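Local coordinates for protein NeuRonal IgCAM-5 (PDB 6ON6) that probably acts as a neuronal cell-surface adhesion receptor whose first immunoglobulin domain pairs with a second copy of itself, at residues P6-L20 with T97-V111. Numbering follows the deposited sequence.
Sequences PTIQQPSMSSAVALL and TEPITLSTGELDVKV. With NAG (2-acetamido-2-deoxy-beta-D-glucopyranose), chain C.
Ile8 lays its CD1 methyl over the backbone of strand 101-110, 3.6 Å from Leu102 C, while its CG1 touches Thr101 CG2 as the two side chains run past each other in opposite directions. Further along, Met13 packs its CG against Ser103 CB at 3.7 Å; with CG anti to its carbonyl carbon (chi1 -54°) and two further bends, its chain folds in toward Phe26. Ser15 OG then accepts the amide of Glu106 at 3.0 Å in a nearly straight bond (169°). From Ala16 onward the pairing is parallel: Ala16 N donates to Glu106 O, Ala16 O accepts Asp108 N, and Ala18 gives its N-H to Asp108 O in a clearly bent bond and takes that of Lys110 in a nearly straight one. This is the split A strand of an immunoglobulin sandwich, in which 7-8 pairs with strand 24-31 of one sheet and 16-19 crosses over to the other, where it forms the edge beside strand 101-110. Val17 CG1 lies beside Asp108 CB at 3.5 Å, and Lys110 NZ bridges to Asp108 OD2 at 2.7 Å from above the carboxylate plane. Across the sheet face toward strand 89-95, Glu106 extends, its CG anti to the backbone N (chi1 -166°), and OE2 accepts the N2 N-H of the Asn90-linked NAG, OE2 to N2 2.9 Å. With an alanine here the carboxylate is gone, and the sugar's acetamide N-H is likely to be left without this acceptor. On the inward face, Leu107 CD1 meets Ala18 CB at 4.2 Å, beside Val24.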
# COMPACT_ATOMS: atom_id res chain seq x y z
N PRO A 6 -9.34 15.12 7.73
CA PRO A 6 -8.05 14.76 8.34
C PRO A 6 -6.94 15.64 7.80
O PRO A 6 -6.89 15.94 6.60
CB PRO A 6 -7.85 13.30 7.90
CG PRO A 6 -9.25 12.78 7.74
CD PRO A 6 -10.09 13.96 7.25
N THR A 7 -5.99 15.97 8.68
CA THR A 7 -4.78 16.66 8.27
C THR A 7 -3.62 16.00 9.00
O THR A 7 -3.78 15.40 10.06
CB THR A 7 -4.87 18.18 8.56
OG1 THR A 7 -5.24 18.37 9.93
CG2 THR A 7 -5.88 18.87 7.62
N ILE A 8 -2.43 16.18 8.46
CA ILE A 8 -1.25 15.60 9.08
C ILE A 8 -0.44 16.71 9.73
O ILE A 8 -0.04 17.68 9.07
CB ILE A 8 -0.44 14.78 8.07
CG1 ILE A 8 -1.24 13.52 7.67
CG2 ILE A 8 0.87 14.38 8.70
CD1 ILE A 8 -0.66 12.75 6.48
N GLN A 9 -0.30 16.61 11.05
CA GLN A 9 0.35 17.67 11.81
C GLN A 9 1.82 17.68 11.50
O GLN A 9 2.44 16.62 11.36
CB GLN A 9 0.17 17.36 13.28
CG GLN A 9 0.93 18.31 14.19
CD GLN A 9 0.39 18.23 15.59
OE1 GLN A 9 -0.81 18.24 15.79
NE2 GLN A 9 1.28 18.08 16.55
N GLN A 10 2.41 18.79 11.45
CA GLN A 10 3.82 18.84 11.17
C GLN A 10 4.63 19.24 12.39
O GLN A 10 4.20 20.12 13.14
CB GLN A 10 4.12 19.81 10.03
CG GLN A 10 3.61 19.33 8.69
CD GLN A 10 4.24 18.00 8.24
OE1 GLN A 10 5.36 17.64 8.63
NE2 GLN A 10 3.51 17.25 7.40
N PRO A 11 5.81 18.65 12.62
CA PRO A 11 6.47 17.68 11.75
C PRO A 11 5.91 16.26 11.88
O PRO A 11 5.65 15.79 12.98
CB PRO A 11 7.91 17.69 12.28
CG PRO A 11 7.78 18.03 13.70
CD PRO A 11 6.64 19.00 13.78
N SER A 12 5.69 15.63 10.74
CA SER A 12 5.35 14.21 10.62
C SER A 12 6.23 13.63 9.52
O SER A 12 6.63 14.35 8.60
CB SER A 12 3.88 13.93 10.24
OG SER A 12 2.99 13.99 11.36
N MET A 13 6.58 12.34 9.64
CA MET A 13 7.34 11.65 8.59
C MET A 13 8.62 12.42 8.25
O MET A 13 8.95 12.67 7.09
CB MET A 13 6.49 11.37 7.37
CG MET A 13 5.20 10.62 7.68
SD MET A 13 5.49 9.02 8.45
CE MET A 13 6.25 8.09 7.16
N SER A 14 9.34 12.81 9.31
CA SER A 14 10.62 13.47 9.16
C SER A 14 11.66 12.52 8.58
O SER A 14 11.74 11.34 8.93
CB SER A 14 11.09 13.94 10.52
OG SER A 14 10.20 14.95 11.01
N SER A 15 12.46 13.04 7.66
CA SER A 15 13.57 12.25 7.15
C SER A 15 14.54 11.88 8.27
O SER A 15 14.63 12.55 9.30
CB SER A 15 14.31 12.97 6.05
OG SER A 15 13.43 13.11 4.95
N ALA A 16 15.24 10.76 8.08
CA ALA A 16 16.12 10.22 9.10
C ALA A 16 17.34 9.59 8.45
O ALA A 16 17.33 9.27 7.26
CB ALA A 16 15.41 9.15 9.91
N VAL A 17 18.39 9.40 9.25
CA VAL A 17 19.57 8.66 8.81
C VAL A 17 19.85 7.57 9.84
O VAL A 17 19.44 7.65 10.99
CB VAL A 17 20.80 9.58 8.60
CG1 VAL A 17 20.59 10.50 7.44
CG2 VAL A 17 21.20 10.35 9.88
N ALA A 18 20.59 6.53 9.42
CA ALA A 18 20.83 5.40 10.33
C ALA A 18 22.05 4.65 9.86
O ALA A 18 22.35 4.60 8.66
CB ALA A 18 19.65 4.45 10.31
N LEU A 19 22.76 4.07 10.82
CA LEU A 19 23.78 3.06 10.51
C LEU A 19 23.13 1.69 10.42
O LEU A 19 22.06 1.46 10.96
CB LEU A 19 24.83 3.01 11.62
CG LEU A 19 25.64 4.30 11.84
CD1 LEU A 19 26.66 4.15 12.95
CD2 LEU A 19 26.24 4.94 10.61
N LEU A 20 23.81 0.74 9.77
CA LEU A 20 23.30 -0.63 9.74
C LEU A 20 23.03 -1.13 11.16
O LEU A 20 23.88 -0.97 12.06
CB LEU A 20 24.31 -1.60 9.09
CG LEU A 20 24.64 -1.35 7.62
CD1 LEU A 20 25.59 -2.41 7.15
CD2 LEU A 20 23.38 -1.34 6.78
N THR A 97 -8.67 9.77 2.66
CA THR A 97 -9.55 10.89 2.37
C THR A 97 -9.65 11.09 0.87
O THR A 97 -8.89 10.52 0.06
CB THR A 97 -8.96 12.14 2.99
OG1 THR A 97 -7.59 12.30 2.58
CG2 THR A 97 -9.05 12.06 4.50
N GLU A 98 -10.64 11.90 0.51
CA GLU A 98 -10.85 12.35 -0.86
C GLU A 98 -10.90 13.86 -0.75
O GLU A 98 -11.88 14.42 -0.21
CB GLU A 98 -12.14 11.78 -1.44
CG GLU A 98 -11.99 10.29 -1.69
CD GLU A 98 -13.29 9.52 -1.81
OE1 GLU A 98 -14.36 10.17 -2.01
OE2 GLU A 98 -13.22 8.26 -1.69
N PRO A 99 -9.88 14.56 -1.23
CA PRO A 99 -8.70 13.92 -1.80
C PRO A 99 -7.75 13.33 -0.74
O PRO A 99 -7.94 13.53 0.46
CB PRO A 99 -8.00 15.06 -2.52
CG PRO A 99 -8.37 16.28 -1.70
CD PRO A 99 -9.79 16.03 -1.23
N ILE A 100 -6.71 12.65 -1.20
CA ILE A 100 -5.86 11.90 -0.26
C ILE A 100 -5.09 12.86 0.64
O ILE A 100 -4.88 14.03 0.33
CB ILE A 100 -4.92 11.00 -1.06
CG1 ILE A 100 -4.31 9.91 -0.18
CG2 ILE A 100 -3.87 11.89 -1.73
CD1 ILE A 100 -3.77 8.82 -0.96
N THR A 101 -4.65 12.34 1.76
CA THR A 101 -3.79 13.09 2.65
C THR A 101 -2.59 12.20 2.93
O THR A 101 -2.76 11.01 3.23
CB THR A 101 -4.55 13.39 3.92
OG1 THR A 101 -5.75 14.10 3.59
CG2 THR A 101 -3.71 14.25 4.81
N LEU A 102 -1.40 12.76 2.75
CA LEU A 102 -0.20 11.95 2.94
C LEU A 102 0.99 12.81 3.29
O LEU A 102 0.99 14.04 3.15
CB LEU A 102 0.08 11.11 1.71
CG LEU A 102 0.47 11.73 0.39
CD1 LEU A 102 1.97 11.93 0.32
CD2 LEU A 102 0.02 10.79 -0.71
N SER A 103 2.00 12.15 3.85
CA SER A 103 3.24 12.76 4.28
C SER A 103 4.33 11.71 4.05
O SER A 103 4.13 10.52 4.34
CB SER A 103 3.16 13.03 5.76
OG SER A 103 4.28 13.75 6.20
N THR A 104 5.49 12.16 3.57
CA THR A 104 6.59 11.28 3.18
C THR A 104 7.91 11.75 3.78
O THR A 104 8.18 12.96 3.86
CB THR A 104 6.76 11.30 1.68
OG1 THR A 104 5.53 10.94 1.05
CG2 THR A 104 7.86 10.28 1.23
N GLY A 105 8.74 10.79 4.22
CA GLY A 105 10.08 11.11 4.64
C GLY A 105 11.06 10.06 4.13
O GLY A 105 10.67 8.94 3.79
N GLU A 106 12.31 10.45 4.03
CA GLU A 106 13.36 9.58 3.50
C GLU A 106 14.17 8.95 4.62
O GLU A 106 14.48 9.60 5.63
CB GLU A 106 14.32 10.38 2.62
CG GLU A 106 15.23 9.49 1.77
CD GLU A 106 15.74 10.18 0.49
OE1 GLU A 106 15.48 11.39 0.27
OE2 GLU A 106 16.41 9.48 -0.30
N LEU A 107 14.56 7.68 4.42
CA LEU A 107 15.55 7.03 5.27
C LEU A 107 16.82 6.90 4.47
O LEU A 107 16.84 6.24 3.42
CB LEU A 107 15.07 5.67 5.74
CG LEU A 107 16.06 4.84 6.58
CD1 LEU A 107 16.47 5.59 7.83
CD2 LEU A 107 15.47 3.51 6.97
N ASP A 108 17.89 7.51 4.96
CA ASP A 108 19.23 7.33 4.42
C ASP A 108 19.97 6.31 5.28
O ASP A 108 19.94 6.39 6.50
CB ASP A 108 19.94 8.68 4.47
CG ASP A 108 21.16 8.75 3.60
OD1 ASP A 108 21.43 7.78 2.87
OD2 ASP A 108 21.84 9.80 3.64
N VAL A 109 20.64 5.35 4.64
CA VAL A 109 21.36 4.32 5.39
C VAL A 109 22.85 4.47 5.12
O VAL A 109 23.29 4.42 3.97
CB VAL A 109 20.85 2.90 5.07
CG1 VAL A 109 21.64 1.86 5.87
CG2 VAL A 109 19.34 2.83 5.37
N LYS A 110 23.63 4.61 6.19
CA LYS A 110 25.09 4.72 6.10
C LYS A 110 25.74 3.38 6.41
O LYS A 110 25.34 2.69 7.36
CB LYS A 110 25.61 5.74 7.12
CG LYS A 110 25.11 7.15 6.90
CD LYS A 110 25.86 7.82 5.75
CE LYS A 110 25.19 9.12 5.38
NZ LYS A 110 23.76 8.82 5.19
N VAL A 111 26.73 3.00 5.62
CA VAL A 111 27.50 1.78 5.90
C VAL A 111 28.82 2.10 6.60
O VAL A 111 29.81 2.41 5.94
CB VAL A 111 27.74 0.95 4.65
CG1 VAL A 111 28.62 -0.24 5.00
CG2 VAL A 111 26.42 0.49 4.05
C1 NAG C . 12.67 9.96 -2.10
C2 NAG C . 13.80 9.49 -3.02
C3 NAG C . 14.65 10.68 -3.50
C4 NAG C . 13.78 11.79 -4.05
C5 NAG C . 12.68 12.16 -3.05
C6 NAG C . 11.70 13.18 -3.59
C7 NAG C . 14.98 7.35 -2.86
C8 NAG C . 14.46 7.07 -4.24
N2 NAG C . 14.64 8.52 -2.33
O3 NAG C . 15.54 10.22 -4.51
O4 NAG C . 14.57 12.94 -4.32
O5 NAG C . 11.92 10.98 -2.75
O6 NAG C . 10.87 13.70 -2.56
O7 NAG C . 15.68 6.54 -2.25
O HOH W 1 -6.43 16.53 4.19
O HOH W 2 7.07 15.17 5.88
O HOH W 3 9.06 14.61 5.54
O HOH W 4 11.06 14.72 4.77
O HOH W 5 26.50 1.30 9.03